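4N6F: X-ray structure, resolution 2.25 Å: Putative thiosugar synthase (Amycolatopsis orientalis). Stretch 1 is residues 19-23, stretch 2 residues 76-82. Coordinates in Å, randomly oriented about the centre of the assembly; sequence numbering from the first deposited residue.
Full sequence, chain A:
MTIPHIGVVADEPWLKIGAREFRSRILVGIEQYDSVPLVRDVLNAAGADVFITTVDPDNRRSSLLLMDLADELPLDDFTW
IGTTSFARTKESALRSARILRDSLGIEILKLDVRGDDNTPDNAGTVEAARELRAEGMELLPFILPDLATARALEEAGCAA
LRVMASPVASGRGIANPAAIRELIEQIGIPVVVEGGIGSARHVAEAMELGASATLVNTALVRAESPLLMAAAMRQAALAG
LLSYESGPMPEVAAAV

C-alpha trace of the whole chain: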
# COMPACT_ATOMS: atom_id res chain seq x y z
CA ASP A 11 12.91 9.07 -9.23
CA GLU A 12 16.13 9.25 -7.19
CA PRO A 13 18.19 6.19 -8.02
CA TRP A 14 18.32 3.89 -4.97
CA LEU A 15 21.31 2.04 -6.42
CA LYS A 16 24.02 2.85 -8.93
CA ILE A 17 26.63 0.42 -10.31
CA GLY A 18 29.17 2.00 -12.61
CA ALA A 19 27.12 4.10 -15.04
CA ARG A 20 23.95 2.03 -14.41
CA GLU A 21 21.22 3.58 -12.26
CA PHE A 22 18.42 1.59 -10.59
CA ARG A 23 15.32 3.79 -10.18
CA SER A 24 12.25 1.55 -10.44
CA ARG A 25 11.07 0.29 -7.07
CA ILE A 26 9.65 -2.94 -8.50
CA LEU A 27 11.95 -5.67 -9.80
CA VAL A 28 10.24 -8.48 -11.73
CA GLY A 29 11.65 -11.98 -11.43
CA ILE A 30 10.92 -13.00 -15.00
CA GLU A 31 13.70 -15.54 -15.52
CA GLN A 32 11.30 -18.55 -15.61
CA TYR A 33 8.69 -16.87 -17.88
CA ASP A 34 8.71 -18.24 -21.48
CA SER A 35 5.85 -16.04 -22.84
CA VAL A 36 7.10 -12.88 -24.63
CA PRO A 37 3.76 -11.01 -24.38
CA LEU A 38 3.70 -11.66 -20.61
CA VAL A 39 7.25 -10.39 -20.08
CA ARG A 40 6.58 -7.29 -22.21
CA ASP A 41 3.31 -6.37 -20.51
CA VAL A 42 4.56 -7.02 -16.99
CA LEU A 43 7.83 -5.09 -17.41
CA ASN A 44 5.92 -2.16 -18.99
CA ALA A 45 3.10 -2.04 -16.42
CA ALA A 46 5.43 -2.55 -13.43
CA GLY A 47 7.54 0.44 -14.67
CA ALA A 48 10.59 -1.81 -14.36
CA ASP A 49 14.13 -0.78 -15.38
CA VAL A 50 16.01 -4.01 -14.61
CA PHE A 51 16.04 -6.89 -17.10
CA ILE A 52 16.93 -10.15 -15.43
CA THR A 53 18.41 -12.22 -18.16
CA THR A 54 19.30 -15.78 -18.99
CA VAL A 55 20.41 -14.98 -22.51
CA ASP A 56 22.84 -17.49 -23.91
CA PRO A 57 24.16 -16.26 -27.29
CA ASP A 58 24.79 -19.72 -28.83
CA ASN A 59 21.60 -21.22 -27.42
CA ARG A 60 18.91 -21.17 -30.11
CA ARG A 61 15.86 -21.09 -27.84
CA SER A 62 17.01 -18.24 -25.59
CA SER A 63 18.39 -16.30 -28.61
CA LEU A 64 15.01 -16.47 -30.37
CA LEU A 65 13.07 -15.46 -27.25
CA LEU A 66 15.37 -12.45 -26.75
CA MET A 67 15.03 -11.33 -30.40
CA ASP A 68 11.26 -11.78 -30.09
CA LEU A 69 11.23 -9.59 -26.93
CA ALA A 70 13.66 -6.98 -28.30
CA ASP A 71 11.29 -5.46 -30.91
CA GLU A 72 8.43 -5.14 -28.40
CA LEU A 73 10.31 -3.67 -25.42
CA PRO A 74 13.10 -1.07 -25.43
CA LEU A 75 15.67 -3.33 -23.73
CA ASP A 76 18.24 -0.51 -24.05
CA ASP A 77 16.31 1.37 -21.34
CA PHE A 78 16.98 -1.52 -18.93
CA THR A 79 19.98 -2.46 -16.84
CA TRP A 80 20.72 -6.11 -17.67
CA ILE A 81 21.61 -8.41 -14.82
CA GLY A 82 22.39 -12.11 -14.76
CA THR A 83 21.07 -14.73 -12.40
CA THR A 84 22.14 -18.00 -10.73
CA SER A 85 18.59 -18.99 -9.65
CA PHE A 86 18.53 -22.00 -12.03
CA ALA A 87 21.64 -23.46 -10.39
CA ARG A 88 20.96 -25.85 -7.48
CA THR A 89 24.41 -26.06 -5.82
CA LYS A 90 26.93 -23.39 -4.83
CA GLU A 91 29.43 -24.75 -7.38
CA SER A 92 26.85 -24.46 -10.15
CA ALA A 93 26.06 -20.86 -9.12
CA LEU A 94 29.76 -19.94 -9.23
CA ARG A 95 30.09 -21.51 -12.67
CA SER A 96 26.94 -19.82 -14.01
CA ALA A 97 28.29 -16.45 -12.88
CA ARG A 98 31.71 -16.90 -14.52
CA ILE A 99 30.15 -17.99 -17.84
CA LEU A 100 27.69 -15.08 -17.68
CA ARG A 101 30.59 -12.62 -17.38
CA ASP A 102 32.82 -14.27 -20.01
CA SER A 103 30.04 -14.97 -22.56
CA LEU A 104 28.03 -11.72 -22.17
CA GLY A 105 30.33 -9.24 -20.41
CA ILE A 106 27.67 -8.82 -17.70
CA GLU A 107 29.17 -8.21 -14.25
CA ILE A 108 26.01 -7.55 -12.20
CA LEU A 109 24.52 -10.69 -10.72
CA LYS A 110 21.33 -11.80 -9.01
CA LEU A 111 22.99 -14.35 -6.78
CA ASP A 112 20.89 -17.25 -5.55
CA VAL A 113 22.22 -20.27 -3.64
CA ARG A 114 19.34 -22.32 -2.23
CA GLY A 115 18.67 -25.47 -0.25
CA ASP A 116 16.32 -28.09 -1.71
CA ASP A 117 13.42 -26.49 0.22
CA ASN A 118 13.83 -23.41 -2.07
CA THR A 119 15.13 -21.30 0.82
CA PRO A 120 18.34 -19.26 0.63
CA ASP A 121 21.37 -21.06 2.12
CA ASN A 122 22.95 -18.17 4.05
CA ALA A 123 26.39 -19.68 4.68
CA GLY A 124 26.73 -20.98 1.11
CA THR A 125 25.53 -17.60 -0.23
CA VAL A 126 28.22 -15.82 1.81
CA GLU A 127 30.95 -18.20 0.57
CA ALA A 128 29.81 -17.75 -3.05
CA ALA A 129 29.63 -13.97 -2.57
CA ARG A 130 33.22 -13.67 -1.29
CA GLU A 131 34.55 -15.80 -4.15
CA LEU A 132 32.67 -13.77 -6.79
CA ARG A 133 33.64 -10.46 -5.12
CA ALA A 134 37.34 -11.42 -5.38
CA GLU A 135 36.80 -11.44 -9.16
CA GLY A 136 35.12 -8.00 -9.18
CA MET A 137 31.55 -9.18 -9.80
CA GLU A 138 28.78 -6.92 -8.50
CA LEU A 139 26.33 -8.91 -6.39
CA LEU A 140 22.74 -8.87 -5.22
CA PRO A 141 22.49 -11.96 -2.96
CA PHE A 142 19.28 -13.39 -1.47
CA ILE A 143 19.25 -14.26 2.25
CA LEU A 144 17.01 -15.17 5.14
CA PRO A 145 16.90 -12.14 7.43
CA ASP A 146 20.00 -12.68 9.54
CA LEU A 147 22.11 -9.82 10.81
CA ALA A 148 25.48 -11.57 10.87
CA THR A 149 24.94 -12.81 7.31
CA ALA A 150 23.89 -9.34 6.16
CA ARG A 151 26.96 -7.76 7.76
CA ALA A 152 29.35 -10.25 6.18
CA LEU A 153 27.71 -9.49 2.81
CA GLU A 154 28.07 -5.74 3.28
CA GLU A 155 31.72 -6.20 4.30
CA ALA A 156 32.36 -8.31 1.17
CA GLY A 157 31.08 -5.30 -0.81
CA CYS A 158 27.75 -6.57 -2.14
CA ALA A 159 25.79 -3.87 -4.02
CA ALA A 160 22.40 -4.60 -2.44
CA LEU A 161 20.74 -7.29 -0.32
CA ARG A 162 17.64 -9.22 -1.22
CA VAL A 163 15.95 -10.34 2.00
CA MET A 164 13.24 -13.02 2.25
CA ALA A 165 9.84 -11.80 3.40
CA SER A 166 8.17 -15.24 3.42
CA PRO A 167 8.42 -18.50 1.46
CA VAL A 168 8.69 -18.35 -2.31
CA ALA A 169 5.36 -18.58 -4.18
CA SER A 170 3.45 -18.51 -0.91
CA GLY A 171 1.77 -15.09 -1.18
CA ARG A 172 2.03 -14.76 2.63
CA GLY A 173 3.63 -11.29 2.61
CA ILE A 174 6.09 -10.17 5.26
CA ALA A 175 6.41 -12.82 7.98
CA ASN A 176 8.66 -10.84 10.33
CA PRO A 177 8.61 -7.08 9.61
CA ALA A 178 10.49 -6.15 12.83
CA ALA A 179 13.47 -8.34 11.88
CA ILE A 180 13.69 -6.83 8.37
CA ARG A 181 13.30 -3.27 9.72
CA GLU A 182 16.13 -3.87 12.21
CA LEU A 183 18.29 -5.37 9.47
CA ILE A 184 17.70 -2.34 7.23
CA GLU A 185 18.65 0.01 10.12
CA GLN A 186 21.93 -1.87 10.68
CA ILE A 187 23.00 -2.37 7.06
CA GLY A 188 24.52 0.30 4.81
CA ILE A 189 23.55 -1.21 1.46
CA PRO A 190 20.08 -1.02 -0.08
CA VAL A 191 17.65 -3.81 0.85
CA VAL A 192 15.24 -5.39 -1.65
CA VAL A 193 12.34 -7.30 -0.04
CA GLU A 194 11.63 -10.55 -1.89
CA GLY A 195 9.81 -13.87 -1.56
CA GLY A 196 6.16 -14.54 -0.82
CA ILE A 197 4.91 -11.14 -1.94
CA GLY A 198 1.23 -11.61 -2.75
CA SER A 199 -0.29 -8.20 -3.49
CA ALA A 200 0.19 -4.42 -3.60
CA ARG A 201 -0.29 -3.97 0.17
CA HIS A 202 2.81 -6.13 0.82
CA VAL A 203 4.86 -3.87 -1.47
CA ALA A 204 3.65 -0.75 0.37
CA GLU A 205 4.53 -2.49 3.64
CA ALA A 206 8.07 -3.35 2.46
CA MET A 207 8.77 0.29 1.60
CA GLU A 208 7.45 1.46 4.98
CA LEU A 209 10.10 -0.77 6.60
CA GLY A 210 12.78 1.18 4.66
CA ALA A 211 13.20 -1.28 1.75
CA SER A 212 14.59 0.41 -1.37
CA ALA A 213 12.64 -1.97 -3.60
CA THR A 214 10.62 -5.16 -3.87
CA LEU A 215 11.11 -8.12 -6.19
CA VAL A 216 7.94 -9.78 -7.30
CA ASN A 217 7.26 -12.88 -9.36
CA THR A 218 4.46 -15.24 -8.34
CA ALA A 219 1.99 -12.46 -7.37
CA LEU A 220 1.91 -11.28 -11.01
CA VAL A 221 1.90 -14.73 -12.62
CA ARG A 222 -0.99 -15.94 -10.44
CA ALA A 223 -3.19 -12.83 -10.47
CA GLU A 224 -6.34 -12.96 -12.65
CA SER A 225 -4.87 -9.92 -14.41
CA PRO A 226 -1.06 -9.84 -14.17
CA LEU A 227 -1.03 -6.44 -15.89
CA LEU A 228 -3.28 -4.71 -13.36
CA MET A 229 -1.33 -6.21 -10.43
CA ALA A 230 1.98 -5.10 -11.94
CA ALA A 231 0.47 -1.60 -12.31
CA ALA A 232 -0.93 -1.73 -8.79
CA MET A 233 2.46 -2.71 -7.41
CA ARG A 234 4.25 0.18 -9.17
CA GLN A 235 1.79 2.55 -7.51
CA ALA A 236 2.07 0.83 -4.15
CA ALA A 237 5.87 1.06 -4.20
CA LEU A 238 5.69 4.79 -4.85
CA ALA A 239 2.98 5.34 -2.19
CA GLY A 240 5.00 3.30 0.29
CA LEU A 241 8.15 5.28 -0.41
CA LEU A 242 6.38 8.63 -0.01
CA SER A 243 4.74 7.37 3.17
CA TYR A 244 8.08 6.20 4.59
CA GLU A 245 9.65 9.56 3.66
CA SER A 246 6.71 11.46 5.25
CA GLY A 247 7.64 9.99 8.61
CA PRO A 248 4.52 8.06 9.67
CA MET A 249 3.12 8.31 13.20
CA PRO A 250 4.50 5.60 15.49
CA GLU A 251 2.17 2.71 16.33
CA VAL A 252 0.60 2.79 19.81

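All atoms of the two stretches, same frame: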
# COMPACT_ATOMS: atom_id res chain seq x y z
N ALA A 19 28.06 3.15 -14.42
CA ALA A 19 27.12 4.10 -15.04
C ALA A 19 25.64 3.71 -14.91
O ALA A 19 24.77 4.47 -15.31
CB ALA A 19 27.45 4.27 -16.53
N ARG A 20 25.34 2.52 -14.38
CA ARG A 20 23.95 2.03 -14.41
C ARG A 20 23.18 2.42 -13.15
O ARG A 20 23.58 2.07 -12.03
CB ARG A 20 23.93 0.51 -14.60
CG ARG A 20 24.52 0.00 -15.91
CD ARG A 20 23.84 0.60 -17.14
NE ARG A 20 22.38 0.57 -17.04
CZ ARG A 20 21.53 1.13 -17.90
NH1 ARG A 20 21.98 1.76 -18.98
NH2 ARG A 20 20.22 1.04 -17.69
N GLU A 21 22.08 3.13 -13.35
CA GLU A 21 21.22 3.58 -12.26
C GLU A 21 19.99 2.68 -12.14
O GLU A 21 19.37 2.33 -13.15
CB GLU A 21 20.81 5.03 -12.49
CG GLU A 21 21.99 5.99 -12.41
CD GLU A 21 21.64 7.42 -12.80
OE1 GLU A 21 20.80 7.61 -13.69
OE2 GLU A 21 22.23 8.34 -12.22
N PHE A 22 19.64 2.32 -10.90
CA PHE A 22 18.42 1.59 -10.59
C PHE A 22 17.45 2.58 -9.96
O PHE A 22 17.70 3.06 -8.85
CB PHE A 22 18.66 0.48 -9.56
CG PHE A 22 19.54 -0.64 -10.05
CD1 PHE A 22 20.87 -0.41 -10.38
CD2 PHE A 22 19.05 -1.93 -10.12
CE1 PHE A 22 21.68 -1.44 -10.82
CE2 PHE A 22 19.86 -2.98 -10.54
CZ PHE A 22 21.18 -2.73 -10.90
N ARG A 23 16.34 2.85 -10.66
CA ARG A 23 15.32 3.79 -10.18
C ARG A 23 13.99 3.13 -9.81
O ARG A 23 13.37 3.49 -8.81
CB ARG A 23 15.04 4.83 -11.26
CG ARG A 23 16.20 5.75 -11.58
CD ARG A 23 15.79 6.80 -12.61
NE ARG A 23 16.40 8.09 -12.31
CZ ARG A 23 17.63 8.45 -12.68
NH1 ARG A 23 18.41 7.62 -13.37
NH2 ARG A 23 18.10 9.65 -12.34
N ASP A 76 17.18 -1.49 -24.29
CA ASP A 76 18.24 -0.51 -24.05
C ASP A 76 17.95 0.41 -22.86
O ASP A 76 18.87 0.96 -22.28
CB ASP A 76 18.48 0.35 -25.30
CG ASP A 76 17.26 1.17 -25.70
OD1 ASP A 76 16.32 0.60 -26.28
OD2 ASP A 76 17.23 2.39 -25.41
N ASP A 77 16.68 0.59 -22.52
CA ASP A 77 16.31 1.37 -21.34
C ASP A 77 16.53 0.61 -20.03
O ASP A 77 16.39 1.18 -18.96
CB ASP A 77 14.84 1.81 -21.42
CG ASP A 77 14.58 2.88 -22.49
OD1 ASP A 77 15.56 3.42 -23.06
OD2 ASP A 77 13.40 3.19 -22.74
N PHE A 78 16.88 -0.67 -20.11
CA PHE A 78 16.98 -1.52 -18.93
C PHE A 78 18.44 -1.76 -18.58
O PHE A 78 19.29 -1.84 -19.47
CB PHE A 78 16.30 -2.87 -19.17
CG PHE A 78 14.80 -2.78 -19.26
CD1 PHE A 78 14.18 -2.20 -20.36
CD2 PHE A 78 14.00 -3.30 -18.26
CE1 PHE A 78 12.80 -2.13 -20.46
CE2 PHE A 78 12.62 -3.24 -18.35
CZ PHE A 78 12.02 -2.64 -19.45
N THR A 79 18.72 -1.87 -17.29
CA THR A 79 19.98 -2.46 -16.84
C THR A 79 19.83 -3.98 -16.89
O THR A 79 18.89 -4.53 -16.31
CB THR A 79 20.33 -2.03 -15.41
OG1 THR A 79 20.49 -0.61 -15.38
CG2 THR A 79 21.62 -2.68 -14.94
N TRP A 80 20.76 -4.65 -17.57
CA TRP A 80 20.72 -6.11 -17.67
C TRP A 80 21.50 -6.73 -16.54
O TRP A 80 22.63 -6.34 -16.27
CB TRP A 80 21.32 -6.59 -19.01
CG TRP A 80 20.52 -6.22 -20.23
CD1 TRP A 80 19.80 -5.09 -20.43
CD2 TRP A 80 20.40 -7.00 -21.43
NE1 TRP A 80 19.22 -5.12 -21.68
CE2 TRP A 80 19.57 -6.28 -22.31
CE3 TRP A 80 20.90 -8.24 -21.83
CZ2 TRP A 80 19.23 -6.75 -23.58
CZ3 TRP A 80 20.57 -8.71 -23.10
CH2 TRP A 80 19.74 -7.97 -23.95
N ILE A 81 20.90 -7.71 -15.86
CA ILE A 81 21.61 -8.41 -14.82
C ILE A 81 21.42 -9.91 -14.97
O ILE A 81 20.35 -10.37 -15.36
CB ILE A 81 21.20 -7.93 -13.39
CG1 ILE A 81 19.81 -8.42 -12.98
CG2 ILE A 81 21.25 -6.41 -13.32
CD1 ILE A 81 19.59 -8.33 -11.49
N GLY A 82 22.47 -10.66 -14.69
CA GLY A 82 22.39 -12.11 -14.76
C GLY A 82 21.81 -12.70 -13.50
O GLY A 82 21.56 -12.00 -12.51
O HOH W 1 18.33 0.51 -14.69

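This is a small side-chain contact between two strands that cross almost at right angles, centred on one threonine, Thr79, whose hydroxyl accepts hydrogen bonds from an arginine and is also hydrogen-bonded to a water, while its methyl group meets a phenylalanine ring. The strand of residues 20-22 and the strand that begins at Thr79 run with an angle of 86° between their directions, and their axes come no closer than 8.4 Å. At that distance and angle the backbones cannot pair as neighbours in a sheet, so no main-chain hydrogen bonds join them. The closest CA atoms, those of Arg20 and Thr79, lie 6.5 Å apart, and only about 239 Å² of surface is buried, counting both sides.

Arg20 and Thr79 both direct their CA-to-CB bonds toward the opposing stretch. The arginine folds through three successive m rotamers, which brings its guanidinium group alongside the threonine. Arg20 NE donates a hydrogen bond to Thr79 OG1 at 2.8 Å, and Arg20 NH2 donates a second to the same Thr79 OG1 at 2.9 Å. The N-H...O angles, 149° and 141°, are bent, as expected when two donors of one rigid planar group converge on a single oxygen. That oxygen lies at the guanidinium edge, near its plane, where the N-H bonds point. Arginine suits the position because its long chain can span the gap between the crossing strands and still offer two donors; threonine suits its own because a short side chain carries both a hydroxyl and a methyl group. The guanidinium also lies against the backbone just before the strand, with Arg20 NH2 3.4 Å from Phe78 C and Phe78 O over one of its faces. Arg20 NH2 also approaches Thr79 N to 3.3 Å, but both atoms are donors and no hydrogen bond results.

A water extends this polar cluster to the backbone of stretch 1. It donates to Glu21 O at 2.6 Å and lies 2.5 Å from Thr79 OG1, to which it is also hydrogen-bonded. The carbonyl and hydroxyl, Glu21 O and Thr79 OG1, are 3.9 Å apart, so the water makes a link that they do not make directly. The Glu21 CA-to-CB bond points away, and its carboxylate forms a salt bridge within its own stretch, with Arg23 NH1 a very short 2.4 Å from Glu21 OE1.

The apolar part of the contact lies beside the polar one. Phe22 is buried, and although its CA-to-CB bond points sideways, the end of its ring reaches nearer the second strand. Phe22 CZ is 4.1 Å from Thr79 CG2 and 4.4 Å from Ile81 CG2, with both methyl groups oblique to the ring. Thr79 and Ile81 alternate with Trp80 along the strand, so the CA-to-CB bonds of these two β-branched residues point toward stretch 1 while that of Trp80 points away. Their methyl groups give the phenylalanine ring a hydrocarbon surface to rest against.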